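Local coordinates for protein putative enzyme related to aldose 1-epimerase (Salmonella typhimurium, PDB 2HTA) that probably interconverts the alpha and beta anomers of glucose 6-phosphate, as a hexose-6-phosphate mutarotase related to the galactose mutarotases, at residues Gly59-Ser64 against Val86-Gly91; Pro93-Trp98 against Ala177-Phe182; Tyr181-Asp186 against Ala238-Thr243. One frame throughout, in Å; residues are numbered along the deposited sequence.

Contact 1 of 3, residues Gly59-Ser64 against Val86-Gly91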
# COMPACT_ATOMS: atom_id res chain seq x y z
N GLY A 59 7.36 1.22 -8.80
CA GLY A 59 6.98 0.88 -7.45
C GLY A 59 6.27 -0.45 -7.23
O GLY A 59 5.78 -0.70 -6.11
N ALA A 60 6.20 -1.31 -8.26
CA ALA A 60 5.31 -2.50 -8.23
C ALA A 60 4.07 -2.14 -7.43
O ALA A 60 3.75 -2.80 -6.41
CB ALA A 60 6.02 -3.69 -7.57
N HIS A 61 3.43 -1.06 -7.84
CA HIS A 61 2.46 -0.36 -7.00
C HIS A 61 1.06 -0.85 -7.32
O HIS A 61 0.52 -0.57 -8.39
CB HIS A 61 2.55 1.15 -7.29
CG HIS A 61 1.93 2.02 -6.23
ND1 HIS A 61 2.65 3.01 -5.57
CD2 HIS A 61 0.65 2.11 -5.77
CE1 HIS A 61 1.84 3.63 -4.71
NE2 HIS A 61 0.62 3.10 -4.82
N LEU A 62 0.48 -1.58 -6.38
CA LEU A 62 -0.90 -2.00 -6.53
C LEU A 62 -1.78 -0.75 -6.42
O LEU A 62 -1.84 -0.12 -5.41
CB LEU A 62 -1.23 -3.04 -5.44
CG LEU A 62 -2.68 -3.57 -5.41
CD1 LEU A 62 -3.13 -4.29 -6.70
CD2 LEU A 62 -2.81 -4.51 -4.17
N LEU A 63 -2.48 -0.42 -7.49
CA LEU A 63 -3.31 0.79 -7.58
C LEU A 63 -4.75 0.54 -7.17
O LEU A 63 -5.40 1.43 -6.59
CB LEU A 63 -3.36 1.22 -9.06
CG LEU A 63 -2.01 1.45 -9.73
CD1 LEU A 63 -2.10 1.77 -11.20
CD2 LEU A 63 -1.30 2.61 -8.97
N SER A 64 -5.25 -0.66 -7.44
CA SER A 64 -6.71 -0.91 -7.20
C SER A 64 -6.93 -2.42 -7.09
O SER A 64 -6.16 -3.19 -7.65
CB SER A 64 -7.59 -0.33 -8.35
OG SER A 64 -7.43 -1.04 -9.56
N VAL A 86 7.90 9.78 -9.78
CA VAL A 86 7.07 10.48 -8.83
C VAL A 86 6.19 9.47 -8.07
O VAL A 86 5.51 8.66 -8.71
CB VAL A 86 6.20 11.52 -9.61
CG1 VAL A 86 5.17 12.18 -8.68
CG2 VAL A 86 7.16 12.63 -10.20
N ALA A 87 6.17 9.54 -6.75
CA ALA A 87 5.39 8.59 -5.95
C ALA A 87 3.93 8.70 -6.24
O ALA A 87 3.36 9.80 -6.31
CB ALA A 87 5.66 8.77 -4.45
N LEU A 88 3.29 7.56 -6.43
CA LEU A 88 1.85 7.50 -6.69
C LEU A 88 1.05 7.63 -5.40
O LEU A 88 1.43 7.02 -4.37
CB LEU A 88 1.53 6.19 -7.38
CG LEU A 88 1.98 6.08 -8.84
CD1 LEU A 88 2.46 4.66 -9.12
CD2 LEU A 88 0.87 6.54 -9.84
N ARG A 89 -0.04 8.44 -5.43
CA ARG A 89 -0.84 8.67 -4.22
C ARG A 89 -2.05 7.72 -4.21
O ARG A 89 -2.95 7.87 -5.03
CB ARG A 89 -1.37 10.12 -4.14
CG ARG A 89 -2.21 10.40 -2.90
CD ARG A 89 -1.44 10.38 -1.58
NE ARG A 89 -0.36 11.37 -1.53
CZ ARG A 89 0.51 11.49 -0.54
NH1 ARG A 89 0.46 10.66 0.51
NH2 ARG A 89 1.46 12.46 -0.60
N GLY A 90 -2.07 6.80 -3.24
CA GLY A 90 -3.18 5.79 -3.20
C GLY A 90 -2.64 4.39 -3.37
O GLY A 90 -1.43 4.18 -3.42
N GLY A 91 -3.54 3.41 -3.42
CA GLY A 91 -3.11 2.05 -3.64
C GLY A 91 -2.29 1.55 -2.48
O GLY A 91 -2.60 1.86 -1.32
O HOH W 1 4.78 4.90 -6.12

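Contact 2 of 3, residues Pro93-Trp98 against Ala177-Phe182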
# COMPACT_ATOMS: atom_id res chain seq x y z
N PRO A 93 1.52 1.81 -1.65
CA PRO A 93 2.94 2.16 -1.81
C PRO A 93 3.81 1.19 -1.03
O PRO A 93 3.53 0.91 0.13
CB PRO A 93 3.03 3.57 -1.16
CG PRO A 93 1.59 4.12 -1.22
CD PRO A 93 0.68 2.92 -1.16
N ILE A 94 4.86 0.67 -1.67
CA ILE A 94 5.89 -0.17 -0.99
C ILE A 94 6.97 0.81 -0.49
O ILE A 94 7.61 1.49 -1.31
CB ILE A 94 6.54 -1.19 -1.96
CG1 ILE A 94 5.47 -2.29 -2.32
CG2 ILE A 94 7.83 -1.89 -1.36
CD1 ILE A 94 5.92 -3.09 -3.53
N CYS A 95 7.12 0.86 0.82
CA CYS A 95 8.04 1.82 1.44
C CYS A 95 9.27 1.05 1.85
O CYS A 95 9.25 0.29 2.81
CB CYS A 95 7.42 2.44 2.65
SG CYS A 95 5.73 3.19 2.35
N TRP A 96 10.35 1.27 1.13
CA TRP A 96 11.59 0.51 1.34
C TRP A 96 12.77 1.27 0.73
O TRP A 96 12.64 1.77 -0.37
CB TRP A 96 11.43 -0.85 0.67
CG TRP A 96 12.52 -1.84 1.03
CD1 TRP A 96 12.48 -2.79 1.99
CD2 TRP A 96 13.80 -1.99 0.36
NE1 TRP A 96 13.68 -3.49 2.02
CE2 TRP A 96 14.50 -3.02 1.02
CE3 TRP A 96 14.41 -1.33 -0.72
CZ2 TRP A 96 15.81 -3.41 0.64
CZ3 TRP A 96 15.71 -1.72 -1.12
CH2 TRP A 96 16.38 -2.75 -0.42
N PRO A 97 13.97 1.26 1.36
CA PRO A 97 14.40 0.60 2.58
C PRO A 97 14.27 1.45 3.85
O PRO A 97 14.93 1.13 4.84
CB PRO A 97 15.88 0.27 2.27
CG PRO A 97 16.35 1.49 1.47
CD PRO A 97 15.10 1.98 0.71
N TRP A 98 13.44 2.50 3.85
CA TRP A 98 13.03 3.12 5.12
C TRP A 98 11.59 3.49 5.12
O TRP A 98 10.99 3.65 4.06
CB TRP A 98 13.93 4.33 5.55
CG TRP A 98 13.84 5.50 4.60
CD1 TRP A 98 12.94 6.55 4.64
CD2 TRP A 98 14.66 5.71 3.46
NE1 TRP A 98 13.17 7.41 3.58
CE2 TRP A 98 14.22 6.93 2.85
CE3 TRP A 98 15.77 5.03 2.92
CZ2 TRP A 98 14.82 7.44 1.68
CZ3 TRP A 98 16.37 5.55 1.76
CH2 TRP A 98 15.88 6.74 1.15
N ALA A 177 7.27 -0.56 4.98
CA ALA A 177 5.81 -0.59 5.17
C ALA A 177 5.08 -0.99 3.88
O ALA A 177 5.60 -0.74 2.75
CB ALA A 177 5.29 0.82 5.59
N LEU A 178 3.88 -1.58 4.03
CA LEU A 178 2.96 -1.64 2.90
C LEU A 178 1.88 -0.62 3.29
O LEU A 178 1.15 -0.81 4.27
CB LEU A 178 2.41 -3.09 2.75
CG LEU A 178 3.47 -4.17 2.64
CD1 LEU A 178 2.85 -5.60 2.58
CD2 LEU A 178 4.32 -3.91 1.34
N HIS A 179 1.89 0.52 2.60
CA HIS A 179 1.21 1.74 3.06
C HIS A 179 -0.23 1.79 2.51
O HIS A 179 -0.62 2.77 1.89
CB HIS A 179 2.00 2.94 2.50
CG HIS A 179 1.67 4.27 3.10
ND1 HIS A 179 0.41 4.81 3.06
CD2 HIS A 179 2.47 5.24 3.64
CE1 HIS A 179 0.41 6.01 3.60
NE2 HIS A 179 1.65 6.31 3.93
N SER A 180 -1.01 0.74 2.73
CA SER A 180 -2.31 0.63 2.03
C SER A 180 -3.37 1.71 2.32
O SER A 180 -3.60 2.05 3.48
CB SER A 180 -2.93 -0.74 2.37
OG SER A 180 -1.91 -1.69 2.29
N TYR A 181 -4.01 2.20 1.25
CA TYR A 181 -5.14 3.15 1.28
C TYR A 181 -6.44 2.37 0.97
O TYR A 181 -6.60 1.90 -0.14
CB TYR A 181 -5.01 4.14 0.13
CG TYR A 181 -3.90 5.16 0.33
CD1 TYR A 181 -2.54 4.79 0.18
CD2 TYR A 181 -4.20 6.46 0.60
CE1 TYR A 181 -1.48 5.73 0.30
CE2 TYR A 181 -3.13 7.45 0.76
CZ TYR A 181 -1.81 7.05 0.62
OH TYR A 181 -0.78 7.99 0.76
N PHE A 182 -7.34 2.35 1.93
CA PHE A 182 -8.58 1.61 1.84
C PHE A 182 -9.70 2.60 1.60
O PHE A 182 -9.80 3.62 2.27
CB PHE A 182 -8.79 0.81 3.12
CG PHE A 182 -7.78 -0.27 3.27
CD1 PHE A 182 -6.71 -0.14 4.17
CD2 PHE A 182 -7.82 -1.39 2.44
CE1 PHE A 182 -5.73 -1.12 4.25
CE2 PHE A 182 -6.85 -2.41 2.53
CZ PHE A 182 -5.80 -2.27 3.44

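Contact 3 of 3, residues Tyr181-Asp186 against Ala238-Thr243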
# COMPACT_ATOMS: atom_id res chain seq x y z
N TYR A 181 -4.01 2.20 1.25
CA TYR A 181 -5.14 3.15 1.28
C TYR A 181 -6.44 2.37 0.97
O TYR A 181 -6.60 1.90 -0.14
CB TYR A 181 -5.01 4.14 0.13
CG TYR A 181 -3.90 5.16 0.33
CD1 TYR A 181 -2.54 4.79 0.18
CD2 TYR A 181 -4.20 6.46 0.60
CE1 TYR A 181 -1.48 5.73 0.30
CE2 TYR A 181 -3.13 7.45 0.76
CZ TYR A 181 -1.81 7.05 0.62
OH TYR A 181 -0.78 7.99 0.76
N PHE A 182 -7.34 2.35 1.93
CA PHE A 182 -8.58 1.61 1.84
C PHE A 182 -9.70 2.60 1.60
O PHE A 182 -9.80 3.62 2.27
CB PHE A 182 -8.79 0.81 3.12
CG PHE A 182 -7.78 -0.27 3.27
CD1 PHE A 182 -6.71 -0.14 4.17
CD2 PHE A 182 -7.82 -1.39 2.44
CE1 PHE A 182 -5.73 -1.12 4.25
CE2 PHE A 182 -6.85 -2.41 2.53
CZ PHE A 182 -5.80 -2.27 3.44
N ASN A 183 -10.50 2.26 0.60
CA ASN A 183 -11.68 3.02 0.18
C ASN A 183 -12.76 2.85 1.24
O ASN A 183 -13.11 1.74 1.63
CB ASN A 183 -12.10 2.47 -1.19
CG ASN A 183 -13.21 3.28 -1.86
OD1 ASN A 183 -13.24 4.51 -1.78
ND2 ASN A 183 -14.13 2.57 -2.56
N VAL A 184 -13.22 3.98 1.77
CA VAL A 184 -14.29 4.01 2.78
C VAL A 184 -15.40 4.95 2.34
O VAL A 184 -15.16 5.88 1.56
CB VAL A 184 -13.82 4.38 4.23
CG1 VAL A 184 -12.80 3.35 4.72
CG2 VAL A 184 -13.23 5.78 4.31
N GLY A 185 -16.61 4.71 2.83
CA GLY A 185 -17.74 5.62 2.46
C GLY A 185 -17.60 7.01 3.01
O GLY A 185 -17.80 8.02 2.29
N ASP A 186 -17.26 7.09 4.29
CA ASP A 186 -17.09 8.37 4.95
C ASP A 186 -16.19 8.24 6.16
O ASP A 186 -16.55 7.60 7.16
CB ASP A 186 -18.47 8.82 5.43
CG ASP A 186 -18.48 10.21 6.04
OD1 ASP A 186 -17.43 10.78 6.39
OD2 ASP A 186 -19.59 10.74 6.15
N ALA A 238 -19.82 1.67 7.97
CA ALA A 238 -21.28 1.65 8.01
C ALA A 238 -21.86 2.14 6.67
O ALA A 238 -22.91 1.64 6.21
CB ALA A 238 -21.79 2.53 9.18
N THR A 239 -21.16 3.08 6.02
CA THR A 239 -21.66 3.66 4.77
C THR A 239 -21.65 2.68 3.57
O THR A 239 -22.66 2.54 2.86
CB THR A 239 -20.90 4.92 4.43
OG1 THR A 239 -20.97 5.81 5.57
CG2 THR A 239 -21.47 5.57 3.17
N LEU A 240 -20.55 1.96 3.38
CA LEU A 240 -20.48 0.95 2.34
C LEU A 240 -20.96 -0.38 2.87
O LEU A 240 -20.89 -1.39 2.17
CB LEU A 240 -19.03 0.84 1.82
CG LEU A 240 -18.46 2.10 1.17
CD1 LEU A 240 -17.11 1.88 0.48
CD2 LEU A 240 -19.47 2.68 0.22
N ASN A 241 -21.34 -0.42 4.14
CA ASN A 241 -21.91 -1.64 4.72
C ASN A 241 -20.98 -2.83 4.64
O ASN A 241 -21.36 -3.92 4.20
CB ASN A 241 -23.24 -1.97 4.05
CG ASN A 241 -24.27 -0.85 4.23
OD1 ASN A 241 -24.44 -0.30 5.34
ND2 ASN A 241 -24.93 -0.48 3.13
N ARG A 242 -19.72 -2.62 5.01
CA ARG A 242 -18.79 -3.74 4.94
C ARG A 242 -17.72 -3.59 6.03
O ARG A 242 -17.58 -2.49 6.58
CB ARG A 242 -18.11 -3.77 3.57
CG ARG A 242 -17.14 -2.58 3.23
CD ARG A 242 -16.71 -2.70 1.80
NE ARG A 242 -15.76 -1.63 1.45
CZ ARG A 242 -15.20 -1.53 0.25
NH1 ARG A 242 -15.50 -2.43 -0.68
NH2 ARG A 242 -14.34 -0.56 -0.03
N THR A 243 -17.00 -4.67 6.32
CA THR A 243 -15.70 -4.50 7.03
C THR A 243 -14.57 -4.94 6.09
O THR A 243 -14.76 -5.78 5.18
CB THR A 243 -15.61 -5.37 8.31
OG1 THR A 243 -15.86 -6.70 7.95
CG2 THR A 243 -16.63 -4.98 9.35
O HOH W 2 -14.79 0.35 3.26

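Contact 1 of 3, residues Gly59-Ser64 against Val86-Gly91
His61 NE2 gives its hydrogen to Gly90 O over 2.7 Å, the shortest polar link between the two segments. The bond is nearly straight at 168°, and the oxygen lies in the imidazole plane, so NE2 donates outward, in the plane of the ring; seen from the carbonyl, the donor is tilted somewhat from the peptide plane. The other ring nitrogen is engaged as well: a water sits 2.9 Å from His61 ND1 and accepts the N-H of Leu88, tying both ends of the imidazole to the 86-91 loop. Within the mutarotase-like beta-sandwich, this joins strand 61-67 to the loop carrying Arg89, a probable substrate-binding residue. His61 CG stands anti to the backbone N (chi1 -162°), which sends the ring across to the loop. There Leu88 CB rests over one face as a CH-pi contact, 3.9 Å from the ring centroid and offset toward the rim. The two side chains run past each other in opposite directions, bringing Leu88 CD1 alongside CB and CG of the histidine, while Leu63 CD2 meets the same methyl more loosely at 4.3 Å. A classic beta bulge, with Leu63 and Ser64 both facing Ser54, lies within the strand. Close backbone approach depends on the glycines: a beta carbon on Gly91 would collide with Leu62 O, and Gly90 has backbone angles that call for glycine. Gly91 CA instead lies 3.1 Å from Leu62 O in a CA-H...O contact with an angle of 121° at the hydrogen.

Contact 2 of 3, residues Pro93-Trp98 against Ala177-Phe182
Pro93 and His179 meet across an antiparallel pairing, their side chains crossing at a slant with the two CB atoms 3.9 Å apart. Tyr181 comes to the same proline about perpendicular to it: CE1 at the phenol edge lies 3.8 Å from Pro93 CG, which sits near the plane of the aromatic ring. On the face shared by Cys95 and Ala177, the thiol takes up a position beside the backbone N (chi1 -53°), which carries SG to 3.7 Å from His179 CB. Relative to the imidazole, the sulfur is at the ring edge, 79° off the normal and 5.0 Å from the centroid, so this is edge contact and not stacking. Ile94 and Leu178 lie side by side on the opposite face, pointing the same way, and touch loosely through CG1 and CD2. They form a non-hydrogen-bonded pair, whereas Cys95 and Ala177 are a hydrogen-bonded pair: Cys95 N reaches Ala177 O at 2.9 Å, and Ala177 N returns a more bent bond to Cys95 O. A further bond, His179 N to Pro93 O at 3.0 Å and 168°, holds the backbone at His179, the centre of an inverse gamma turn. His179 and Glu282, on neighbouring strand 278-286, are the probable catalytic residues of the enzyme, and Tyr181 OH bonds to Arg89. Across the contact, then, the histidine is held through its backbone N-H and packed at CB by proline and sulfur; no bond here uses its ring nitrogens, consistent with their serving the probable active site, where Glu282 lies close.

Contact 3 of 3, residues Tyr181-Asp186 against Ala238-Thr243
The chain directions of 183-186 and 239-242 differ by 140°, and their backbones come closest at Gly185 and Thr239, with CA atoms 5.0 Å apart. Gly185 presents its bare backbone to two side chains: Thr239 CB and CG2 each lie 3.8 Å from Gly185 CA, while Leu240 CG comes to 3.6 Å from Gly185 N. A beta carbon on the glycine would run into Thr239 CB, so this packing relies on its absence. Leu240 CD1 reaches back along the chain toward the carbonyl carbon of Val184. This contact joins the end of strand 172-183 to the start of strand 242-249 in the mutarotase-like beta-sandwich, beside a G1 beta bulge where Asn241 and Arg242 both face Asp237. The carboxylate of Asp237 serves both segments, accepting from Gly185 N through OD2 and from Leu240 N through OD1. Arg242, its chain extended from CG to NE, brings NH2 to 3.1 Å from Asn183 O; the acceptor lies in the guanidinium plane, but the donor stands 43° above the carbonyl plane. A water links the same two groups, donating to Asn183 O at 2.7 Å and accepting from Arg242 NE. The Asn183 amide and the guanidinium are almost perpendicular, their planes 83° apart, yet both are drawn to one acceptor, since Asn183 ND2 and Arg242 NH2 each bond to Glu72 O.

In the fold
Contacts 1 and 2 lie side by side in the core, their centres about 9 Å apart. Gly91 O is 2.9 Å from Tyr181 N, a probable hydrogen bond, so the loop of contact 1 is tied to the strand of contact 2. Each contributes to the probable active site: contact 2 holds His179, whose side chain comes within about 3 Å of that of Glu282 between nearest atoms, and contact 1 holds Arg89, while its His61 side chain comes within about 5 Å of that of Arg114, a likely substrate-binding residue. Contact 3 continues strand 172-183 outward through shared Tyr181 and Phe182. Its centre is about 20 Å from the centre of each of the others, away from the annotated sites.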